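Local coordinates for protein rutinosidase (Aspergillus niger, PDB 6I1A) that hydrolyses glycosidic bonds as a secreted family 5 glycoside hydrolase, and probably acts on beta-1,3-glucans, possibly also as a transglycosylase, at residues A[98-103]-A[132-137]; A[246-251]-A[263-268]; A[78-83]-A[126-131]. One frame throughout, in Å; residues are numbered along the deposited sequence.

Contact 1: A[98-103]-A[132-137]; sequences AAWIDL and IIIDTH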
loop_
_atom_site.group_PDB
_atom_site.type_symbol
_atom_site.label_atom_id
_atom_site.label_comp_id
_atom_site.label_asym_id
_atom_site.label_seq_id
_atom_site.Cartn_x
_atom_site.Cartn_y
_atom_site.Cartn_z
ATOM N N ALA A 98 -4.580 -20.899 24.984
ATOM C CA ALA A 98 -4.883 -22.162 25.687
ATOM C C ALA A 98 -3.679 -22.620 26.489
ATOM O O ALA A 98 -3.801 -23.547 27.329
ATOM C CB ALA A 98 -5.344 -23.198 24.709
ATOM N N ALA A 99 -2.481 -22.076 26.286
ATOM C CA ALA A 99 -1.323 -22.321 27.144
ATOM C C ALA A 99 -1.642 -21.783 28.560
ATOM O O ALA A 99 -1.002 -22.228 29.551
ATOM C CB ALA A 99 -0.101 -21.655 26.579
ATOM N N TRP A 100 -2.486 -20.763 28.625
ATOM C CA TRP A 100 -2.637 -19.887 29.805
ATOM C C TRP A 100 -3.930 -20.185 30.529
ATOM O O TRP A 100 -3.955 -20.070 31.798
ATOM C CB TRP A 100 -2.491 -18.408 29.412
ATOM C CG TRP A 100 -1.186 -18.139 28.725
ATOM C CD1 TRP A 100 -0.985 -18.021 27.369
ATOM C CD2 TRP A 100 0.102 -18.015 29.333
ATOM N NE1 TRP A 100 0.323 -17.812 27.120
ATOM C CE2 TRP A 100 1.028 -17.804 28.296
ATOM C CE3 TRP A 100 0.574 -18.008 30.656
ATOM C CZ2 TRP A 100 2.388 -17.624 28.560
ATOM C CZ3 TRP A 100 1.910 -17.842 30.888
ATOM C CH2 TRP A 100 2.812 -17.648 29.847
ATOM N N ILE A 101 -4.993 -20.463 29.809
ATOM C CA ILE A 101 -6.334 -20.748 30.391
ATOM C C ILE A 101 -6.933 -21.910 29.650
ATOM O O ILE A 101 -6.643 -22.123 28.459
ATOM C CB ILE A 101 -7.246 -19.541 30.351
ATOM C CG1 ILE A 101 -7.748 -19.183 28.965
ATOM C CG2 ILE A 101 -6.626 -18.375 31.127
ATOM C CD1 ILE A 101 -8.934 -18.161 28.991
ATOM N N ASP A 102 -7.776 -22.680 30.330
ATOM C CA ASP A 102 -8.417 -23.852 29.732
ATOM C C ASP A 102 -9.905 -23.586 29.668
ATOM O O ASP A 102 -10.613 -23.774 30.725
ATOM C CB ASP A 102 -8.091 -25.072 30.583
ATOM C CG ASP A 102 -8.626 -26.338 30.027
ATOM O OD1 ASP A 102 -9.495 -26.300 29.170
ATOM O OD2 ASP A 102 -8.074 -27.398 30.446
ATOM N N LEU A 103 -10.411 -23.070 28.575
ATOM C CA LEU A 103 -11.848 -22.749 28.413
ATOM C C LEU A 103 -12.597 -23.970 27.936
ATOM O O LEU A 103 -12.158 -24.696 27.050
ATOM C CB LEU A 103 -12.037 -21.610 27.408
ATOM C CG LEU A 103 -11.585 -20.266 27.967
ATOM C CD1 LEU A 103 -11.491 -19.254 26.825
ATOM C CD2 LEU A 103 -12.565 -19.790 29.022
ATOM N N ILE A 132 13.067 -11.776 26.487
ATOM C CA ILE A 132 11.978 -12.661 26.092
ATOM C C ILE A 132 10.733 -11.823 25.851
ATOM O O ILE A 132 10.264 -11.172 26.806
ATOM C CB ILE A 132 11.717 -13.755 27.126
ATOM C CG1 ILE A 132 12.997 -14.481 27.579
ATOM C CG2 ILE A 132 10.687 -14.708 26.626
ATOM C CD1 ILE A 132 13.669 -15.320 26.479
ATOM N N ILE A 133 10.140 -11.928 24.681
ATOM C CA ILE A 133 8.795 -11.370 24.416
ATOM C C ILE A 133 7.769 -12.495 24.470
ATOM O O ILE A 133 7.874 -13.436 23.673
ATOM C CB ILE A 133 8.697 -10.675 23.074
ATOM C CG1 ILE A 133 9.695 -9.521 22.972
ATOM C CG2 ILE A 133 7.270 -10.214 22.739
ATOM C CD1 ILE A 133 9.992 -9.111 21.542
ATOM N N ILE A 134 6.825 -12.473 25.423
ATOM C CA ILE A 134 5.765 -13.472 25.501
ATOM C C ILE A 134 4.549 -12.919 24.739
ATOM O O ILE A 134 4.015 -11.850 25.128
ATOM C CB ILE A 134 5.394 -13.883 26.940
ATOM C CG1 ILE A 134 6.600 -14.449 27.688
ATOM C CG2 ILE A 134 4.221 -14.848 26.895
ATOM C CD1 ILE A 134 6.316 -14.684 29.162
ATOM N N ASP A 135 4.173 -13.565 23.643
ATOM C CA ASP A 135 3.085 -13.116 22.775
ATOM C C ASP A 135 1.889 -14.049 22.920
ATOM O O ASP A 135 2.010 -15.265 22.669
ATOM C CB ASP A 135 3.661 -13.098 21.352
ATOM C CG ASP A 135 2.647 -13.206 20.243
ATOM O OD1 ASP A 135 1.523 -12.684 20.318
ATOM O OD2 ASP A 135 3.081 -13.783 19.195
ATOM N N THR A 136 0.728 -13.507 23.281
ATOM C CA THR A 136 -0.534 -14.250 23.234
ATOM C C THR A 136 -1.091 -14.131 21.814
ATOM O O THR A 136 -1.794 -13.138 21.520
ATOM C CB THR A 136 -1.490 -13.827 24.356
ATOM O OG1 THR A 136 -1.697 -12.431 24.289
ATOM C CG2 THR A 136 -0.862 -14.143 25.690
ATOM N N HIS A 137 -0.678 -15.070 20.948
ATOM C CA HIS A 137 -0.884 -14.963 19.502
ATOM C C HIS A 137 -2.350 -15.062 19.124
ATOM O O HIS A 137 -2.800 -14.371 18.188
ATOM C CB HIS A 137 -0.059 -16.082 18.848
ATOM C CG HIS A 137 0.536 -15.751 17.522
ATOM N ND1 HIS A 137 1.430 -14.735 17.390
ATOM C CD2 HIS A 137 0.508 -16.439 16.342
ATOM C CE1 HIS A 137 1.871 -14.753 16.145
ATOM N NE2 HIS A 137 1.344 -15.768 15.481
#

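Contact 2: A[246-251]-A[263-268]; sequences KYPQYW and FDTHHY. With EDO (1,2-ethanediol), chain H; EDO (1,2-ethanediol), chain P.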
loop_
_atom_site.group_PDB
_atom_site.type_symbol
_atom_site.label_atom_id
_atom_site.label_comp_id
_atom_site.label_asym_id
_atom_site.label_seq_id
_atom_site.Cartn_x
_atom_site.Cartn_y
_atom_site.Cartn_z
ATOM N N LYS A 246 -1.882 -1.042 10.796
ATOM C CA LYS A 246 -1.955 0.434 10.797
ATOM C C LYS A 246 -0.542 0.982 10.942
ATOM O O LYS A 246 0.349 0.350 11.612
ATOM C CB LYS A 246 -2.765 0.922 12.006
ATOM C CG LYS A 246 -4.138 0.396 12.037
ATOM C CD LYS A 246 -4.955 0.767 10.881
ATOM C CE LYS A 246 -6.431 0.919 11.126
ATOM N NZ LYS A 246 -7.117 1.282 9.844
ATOM N N TYR A 247 -0.297 2.135 10.378
ATOM C CA TYR A 247 0.977 2.835 10.690
ATOM C C TYR A 247 1.002 3.155 12.177
ATOM O O TYR A 247 -0.039 3.428 12.758
ATOM C CB TYR A 247 1.034 4.040 9.778
ATOM C CG TYR A 247 1.011 3.570 8.341
ATOM C CD1 TYR A 247 1.388 2.255 8.003
ATOM C CD2 TYR A 247 0.366 4.297 7.394
ATOM C CE1 TYR A 247 1.255 1.767 6.700
ATOM C CE2 TYR A 247 0.283 3.856 6.083
ATOM C CZ TYR A 247 0.729 2.602 5.724
ATOM O OH TYR A 247 0.518 2.183 4.427
ATOM N N PRO A 248 2.174 3.082 12.870
ATOM C CA PRO A 248 2.234 3.418 14.283
ATOM C C PRO A 248 1.610 4.779 14.551
ATOM O O PRO A 248 1.007 4.958 15.609
ATOM C CB PRO A 248 3.743 3.381 14.611
ATOM C CG PRO A 248 4.299 2.381 13.596
ATOM C CD PRO A 248 3.475 2.595 12.362
ATOM N N GLN A 249 1.784 5.752 13.636
ATOM C CA GLN A 249 1.207 7.095 13.750
ATOM C C GLN A 249 -0.289 7.046 14.052
ATOM O O GLN A 249 -0.841 7.937 14.700
ATOM C CB GLN A 249 1.412 7.886 12.436
ATOM C CG GLN A 249 2.799 7.760 11.769
ATOM C CD GLN A 249 3.199 6.550 10.957
ATOM O OE1 GLN A 249 3.800 5.600 11.446
ATOM N NE2 GLN A 249 3.195 6.641 9.617
ATOM N N TYR A 250 -1.004 6.015 13.560
ATOM C CA TYR A 250 -2.444 5.866 13.770
ATOM C C TYR A 250 -2.754 5.784 15.244
ATOM O O TYR A 250 -3.837 6.250 15.676
ATOM C CB TYR A 250 -2.973 4.621 13.051
ATOM C CG TYR A 250 -4.428 4.324 13.222
ATOM C CD1 TYR A 250 -5.363 4.812 12.341
ATOM C CD2 TYR A 250 -4.893 3.449 14.215
ATOM C CE1 TYR A 250 -6.709 4.539 12.497
ATOM C CE2 TYR A 250 -6.213 3.127 14.341
ATOM C CZ TYR A 250 -7.138 3.712 13.517
ATOM O OH TYR A 250 -8.425 3.350 13.672
ATOM N N TRP A 251 -1.895 5.107 16.014
ATOM C CA TRP A 251 -2.178 4.808 17.429
ATOM C C TRP A 251 -1.480 5.787 18.384
ATOM O O TRP A 251 -1.787 5.797 19.554
ATOM C CB TRP A 251 -1.691 3.386 17.787
ATOM C CG TRP A 251 -2.244 2.278 16.950
ATOM C CD1 TRP A 251 -1.614 1.571 15.973
ATOM C CD2 TRP A 251 -3.514 1.636 17.134
ATOM N NE1 TRP A 251 -2.443 0.580 15.485
ATOM C CE2 TRP A 251 -3.602 0.587 16.201
ATOM C CE3 TRP A 251 -4.603 1.928 17.969
ATOM C CZ2 TRP A 251 -4.726 -0.221 16.107
ATOM C CZ3 TRP A 251 -5.703 1.108 17.871
ATOM C CH2 TRP A 251 -5.768 0.056 16.965
ATOM N N PHE A 263 5.827 -0.446 20.087
ATOM C CA PHE A 263 5.046 -1.029 18.998
ATOM C C PHE A 263 5.768 -2.225 18.378
ATOM O O PHE A 263 6.992 -2.183 18.270
ATOM C CB PHE A 263 4.778 0.006 17.915
ATOM C CG PHE A 263 3.813 1.074 18.309
ATOM C CD1 PHE A 263 2.471 0.783 18.367
ATOM C CD2 PHE A 263 4.233 2.393 18.374
ATOM C CE1 PHE A 263 1.545 1.768 18.682
ATOM C CE2 PHE A 263 3.320 3.395 18.686
ATOM C CZ PHE A 263 1.963 3.066 18.812
ATOM N N ASP A 264 4.999 -3.205 17.956
ATOM C CA ASP A 264 5.521 -4.361 17.179
ATOM C C ASP A 264 4.972 -4.233 15.771
ATOM O O ASP A 264 3.734 -4.342 15.547
ATOM C CB ASP A 264 5.032 -5.654 17.792
ATOM C CG ASP A 264 5.347 -6.897 16.985
ATOM O OD1 ASP A 264 6.098 -6.748 15.999
ATOM O OD2 ASP A 264 4.908 -8.045 17.336
ATOM N N THR A 265 5.823 -3.927 14.801
ATOM C CA THR A 265 5.436 -3.894 13.395
ATOM C C THR A 265 5.821 -5.180 12.679
ATOM O O THR A 265 6.839 -5.780 13.030
ATOM C CB THR A 265 6.033 -2.686 12.674
ATOM O OG1 THR A 265 7.455 -2.729 12.867
ATOM C CG2 THR A 265 5.433 -1.383 13.166
ATOM N N HIS A 266 4.961 -5.623 11.782
ATOM C CA HIS A 266 5.216 -6.876 11.032
ATOM C C HIS A 266 5.339 -6.507 9.565
ATOM O O HIS A 266 4.414 -5.920 9.014
ATOM C CB HIS A 266 4.060 -7.873 11.207
ATOM C CG HIS A 266 3.952 -8.414 12.577
ATOM N ND1 HIS A 266 2.984 -9.360 12.927
ATOM C CD2 HIS A 266 4.679 -8.186 13.684
ATOM C CE1 HIS A 266 3.130 -9.660 14.217
ATOM N NE2 HIS A 266 4.157 -8.938 14.734
ATOM N N HIS A 267 6.469 -6.807 8.945
ATOM C CA HIS A 267 6.724 -6.424 7.532
ATOM C C HIS A 267 7.066 -7.651 6.704
ATOM O O HIS A 267 8.129 -8.264 6.945
ATOM C CB HIS A 267 7.897 -5.403 7.463
ATOM C CG HIS A 267 7.601 -4.112 8.143
ATOM N ND1 HIS A 267 6.454 -3.398 7.917
ATOM C CD2 HIS A 267 8.333 -3.443 9.069
ATOM C CE1 HIS A 267 6.516 -2.286 8.669
ATOM N NE2 HIS A 267 7.640 -2.293 9.402
ATOM N N TYR A 268 6.210 -7.950 5.751
ATOM C CA TYR A 268 6.371 -9.085 4.837
ATOM C C TYR A 268 6.231 -8.635 3.409
ATOM O O TYR A 268 5.699 -7.564 3.097
ATOM C CB TYR A 268 5.331 -10.163 5.182
ATOM C CG TYR A 268 5.583 -10.892 6.473
ATOM C CD1 TYR A 268 6.614 -11.804 6.567
ATOM C CD2 TYR A 268 4.809 -10.664 7.610
ATOM C CE1 TYR A 268 6.835 -12.557 7.706
ATOM C CE2 TYR A 268 5.010 -11.434 8.744
ATOM C CZ TYR A 268 6.021 -12.357 8.793
ATOM O OH TYR A 268 6.148 -13.182 9.912
HETATM C C1 EDO H . 1.559 -0.027 14.821
HETATM O O1 EDO H . 0.343 0.105 14.149
HETATM C C2 EDO H . 2.044 -1.403 14.628
HETATM O O2 EDO H . 2.157 -2.044 15.802
HETATM C C1 EDO P . 3.100 7.158 5.745
HETATM O O1 EDO P . 4.243 7.502 6.570
HETATM C C2 EDO P . 1.926 7.949 6.196
HETATM O O2 EDO P . 1.884 8.170 7.612
#

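Contact 3: A[78-83]-A[126-131]; sequences ADIDKL and KTYNMH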
loop_
_atom_site.group_PDB
_atom_site.type_symbol
_atom_site.label_atom_id
_atom_site.label_comp_id
_atom_site.label_asym_id
_atom_site.label_seq_id
_atom_site.Cartn_x
_atom_site.Cartn_y
_atom_site.Cartn_z
ATOM N N ALA A 78 19.708 -26.802 22.593
ATOM C CA ALA A 78 20.618 -26.820 21.429
ATOM C C ALA A 78 20.224 -25.703 20.441
ATOM O O ALA A 78 21.157 -25.068 19.899
ATOM C CB ALA A 78 20.575 -28.177 20.743
ATOM N N ASP A 79 18.915 -25.509 20.206
ATOM C CA ASP A 79 18.457 -24.411 19.324
ATOM C C ASP A 79 18.874 -23.067 19.904
ATOM O O ASP A 79 19.387 -22.156 19.169
ATOM C CB ASP A 79 16.954 -24.475 19.069
ATOM C CG ASP A 79 16.594 -25.731 18.325
ATOM O OD1 ASP A 79 16.958 -25.836 17.123
ATOM O OD2 ASP A 79 16.000 -26.633 18.941
ATOM N N ILE A 80 18.712 -22.854 21.202
ATOM C CA ILE A 80 19.119 -21.581 21.832
ATOM C C ILE A 80 20.615 -21.351 21.666
ATOM O O ILE A 80 21.051 -20.253 21.381
ATOM C CB ILE A 80 18.686 -21.516 23.305
ATOM C CG1 ILE A 80 17.190 -21.847 23.429
ATOM C CG2 ILE A 80 19.053 -20.185 23.943
ATOM C CD1 ILE A 80 16.264 -21.113 22.469
ATOM N N ASP A 81 21.444 -22.403 21.873
ATOM C CA ASP A 81 22.893 -22.258 21.654
ATOM C C ASP A 81 23.223 -21.886 20.213
ATOM O O ASP A 81 24.066 -20.987 20.001
ATOM C CB ASP A 81 23.603 -23.554 22.038
ATOM C CG ASP A 81 23.536 -23.888 23.520
ATOM O OD1 ASP A 81 23.442 -22.968 24.355
ATOM O OD2 ASP A 81 23.639 -25.094 23.832
ATOM N N LYS A 82 22.553 -22.501 19.266
ATOM C CA LYS A 82 22.818 -22.167 17.836
ATOM C C LYS A 82 22.422 -20.718 17.541
ATOM O O LYS A 82 23.171 -19.932 16.920
ATOM C CB LYS A 82 22.048 -23.092 16.939
ATOM C CG LYS A 82 22.375 -22.831 15.471
ATOM C CD LYS A 82 21.652 -23.674 14.556
ATOM C CE LYS A 82 21.712 -25.168 14.822
ATOM N NZ LYS A 82 20.784 -25.916 13.927
ATOM N N LEU A 83 21.246 -20.314 18.031
ATOM C CA LEU A 83 20.799 -18.917 17.832
ATOM C C LEU A 83 21.777 -17.941 18.470
ATOM O O LEU A 83 22.118 -16.905 17.865
ATOM C CB LEU A 83 19.388 -18.802 18.432
ATOM C CG LEU A 83 18.313 -19.570 17.684
ATOM C CD1 LEU A 83 17.033 -19.663 18.496
ATOM C CD2 LEU A 83 18.038 -18.980 16.318
ATOM N N LYS A 126 19.554 -17.218 31.672
ATOM C CA LYS A 126 20.724 -17.554 32.546
ATOM C C LYS A 126 22.000 -17.655 31.723
ATOM O O LYS A 126 23.066 -17.138 32.181
ATOM C CB LYS A 126 20.467 -18.872 33.252
ATOM N N THR A 127 21.926 -18.185 30.507
ATOM C CA THR A 127 23.156 -18.531 29.770
ATOM C C THR A 127 23.606 -17.324 28.947
ATOM O O THR A 127 24.821 -17.102 28.829
ATOM C CB THR A 127 22.961 -19.758 28.900
ATOM O OG1 THR A 127 22.366 -20.809 29.679
ATOM C CG2 THR A 127 24.247 -20.215 28.232
ATOM N N TYR A 128 22.693 -16.566 28.344
ATOM C CA TYR A 128 23.008 -15.510 27.370
ATOM C C TYR A 128 22.383 -14.143 27.672
ATOM O O TYR A 128 22.622 -13.205 26.904
ATOM C CB TYR A 128 22.548 -15.975 25.992
ATOM C CG TYR A 128 23.170 -17.253 25.535
ATOM C CD1 TYR A 128 24.525 -17.330 25.252
ATOM C CD2 TYR A 128 22.456 -18.428 25.463
ATOM C CE1 TYR A 128 25.103 -18.530 24.868
ATOM C CE2 TYR A 128 23.027 -19.637 25.059
ATOM C CZ TYR A 128 24.369 -19.680 24.780
ATOM O OH TYR A 128 24.971 -20.853 24.339
ATOM N N ASN A 129 21.604 -14.035 28.740
ATOM C CA ASN A 129 20.919 -12.788 29.115
ATOM C C ASN A 129 20.003 -12.306 27.957
ATOM O O ASN A 129 19.908 -11.089 27.719
ATOM C CB ASN A 129 21.870 -11.681 29.538
ATOM C CG ASN A 129 21.131 -10.565 30.256
ATOM O OD1 ASN A 129 20.103 -10.823 30.887
ATOM N ND2 ASN A 129 21.644 -9.356 30.155
ATOM N N MET A 130 19.415 -13.239 27.216
ATOM C CA MET A 130 18.451 -12.855 26.148
ATOM C C MET A 130 17.218 -12.173 26.782
ATOM O O MET A 130 16.863 -12.520 27.943
ATOM C CB MET A 130 17.993 -14.049 25.330
ATOM C CG MET A 130 19.152 -14.692 24.534
ATOM S SD MET A 130 18.515 -15.744 23.264
ATOM C CE MET A 130 20.047 -16.514 22.689
ATOM N N HIS A 131 16.578 -11.299 26.009
ATOM C CA HIS A 131 15.253 -10.704 26.386
ATOM C C HIS A 131 14.155 -11.561 25.778
ATOM O O HIS A 131 14.368 -12.035 24.646
ATOM C CB HIS A 131 15.164 -9.242 25.961
ATOM C CG HIS A 131 14.013 -8.488 26.581
ATOM N ND1 HIS A 131 14.004 -8.113 27.902
ATOM C CD2 HIS A 131 12.774 -8.180 26.075
ATOM C CE1 HIS A 131 12.847 -7.511 28.160
ATOM N NE2 HIS A 131 12.085 -7.565 27.099
HETATM O O HOH W 1 26.490 -20.536 21.724
#

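Contact 1: A[98-103]-A[132-137]
The W100 indole meets one methyl each of I134 and T136. The indole comes from the loop that follows strand 90-95, and both methyls belong to strand 131-136 of the parallel barrel sheet. The nearer apolar contact runs from CZ2 of W100, on the benzene ring, to CG2 of I134 at 3.7 Å. At the pyrrole end, NE1 of W100 lies 4.1 Å from CG2 of T136. Both methyls approach the indole obliquely. With CG of W100 anti to its carbonyl carbon (chi1 -56°), the ring reaches from the loop to the strand, while CB of A99, from the same loop, lies over one of its faces.

The indole N-H is satisfied outside the two segments: NE1 of W100 donates to OG1 of T95, which also bonds to the carbonyl oxygen of D135. Just past the strand end, ND1 of H137 gives a hydrogen bond to OD2 of D135 (2.6 Å, 139°), reached on the syn side of the carboxylate.

Helix 161-179 continues the apolar surface, with F177 edge-to-face against W100 and also touching I134. Contact across the seam between loop and strand is thus apolar, while T95 takes the indole N-H and fixes its direction.

Contact 2: A[246-251]-A[263-268]
A beta-alpha-beta unit of the TIM barrel, running from strand 239-241 through the short, weakly bonded helix 248-252 to strand 261-269, supplies this buried contact. P248 and W251 of the helix face F263 and T265 of the strand. P248 lays its CB over one face of the F263 ring as a CH-pi contact, 4.2 Å from the centroid and 22° off the normal. The far end of the same ring is met by the CB of W251, 3.7 Å from CE1 of F263, in an oblique approach. Further along the strand, CG of P248 lies 4.0 Å from CG2 of T265, a methyl turned to the proline by the threonine rotamer (chi1 55°).

A 1,2-ethanediol, probably from the crystallisation liquor, bridges the two segments. Its O1 donates to O of K246 at 2.5 Å. Its O2 donates to O of D264, which also accepts from NE2 of Q242. The diol O1 also lies at the edge of the W251 indole, near its plane. NE1 of W251 itself bonds to the carbonyl oxygen of G243, and F241 meets the indole edge-to-face.

On the strand, NE2 of H266 donates to OD2 of D264 (2.9 Å), reaching it from above the carboxylate plane. R92 forms a salt bridge to the same OD2, while ND1 of H266 is hydrogen-bonded to OE2 of E194. Just before the helix, NZ of K246 forms a salt bridge with D274 of the second subunit.

The chemistry implies an apolar interface across which no direct hydrogen bond passes: proline and tryptophan carbons hold the phenyl ring, and the diol that links two backbone carbonyls across it is probably a crystallisation additive.

Contact 3: A[78-83]-A[126-131]
Y128 has the largest area buried here, and its phenol reaches across to D81 on helix 77-85. The OH of Y128 donates to OD1 of D81 at 2.6 Å. It arrives from above the carboxylate plane, 41° out of it, while OD1 itself sits at the ring edge, near the ring plane. Carboxylate and ring are turned 77° apart. A second hydroxyl, that of Y123, also bonds to OD1, so this oxygen is gripped twice. A water donates both to the OH of Y128 and to the carbonyl oxygen of D81, each at 3.0 Å, adding a second route from the phenol to the helix.

These are two outer helices of the TIM barrel, and the contact falls where helix 113-128 ends: N129 turns out with positive phi, and the chain then runs through M130 into strand 131-136.

M130 adds the apolar part, its side chain extended beyond CG so that CE comes 4.0 Å from CG2 of I80. That same methyl of I80 touches CD2 of Y128 obliquely at 4.1 Å. L91 of strand 90-95 touches both I80 and M130, carrying the apolar layer inward to the sheet.

In the fold
From the N terminus, helix 77-85 comes first and supplies the opening segment of contact 3. Strand 90-95 follows, and the loop after it opens contact 1. The chain then passes through helix 113-128, whose end closes contact 3, and runs through a two-residue turn into strand 131-136, which closes contact 1. These two contacts therefore cross, their segments alternating, with centres about 21 Å apart. One ties neighbouring outer helices together; the other ties a loop to the barrel sheet. Contact 2 follows in series much later, joining helix 248-252 to strand 261-269 with 11 residues between its segments. Its nearest atoms lie about 6 Å from contact 1.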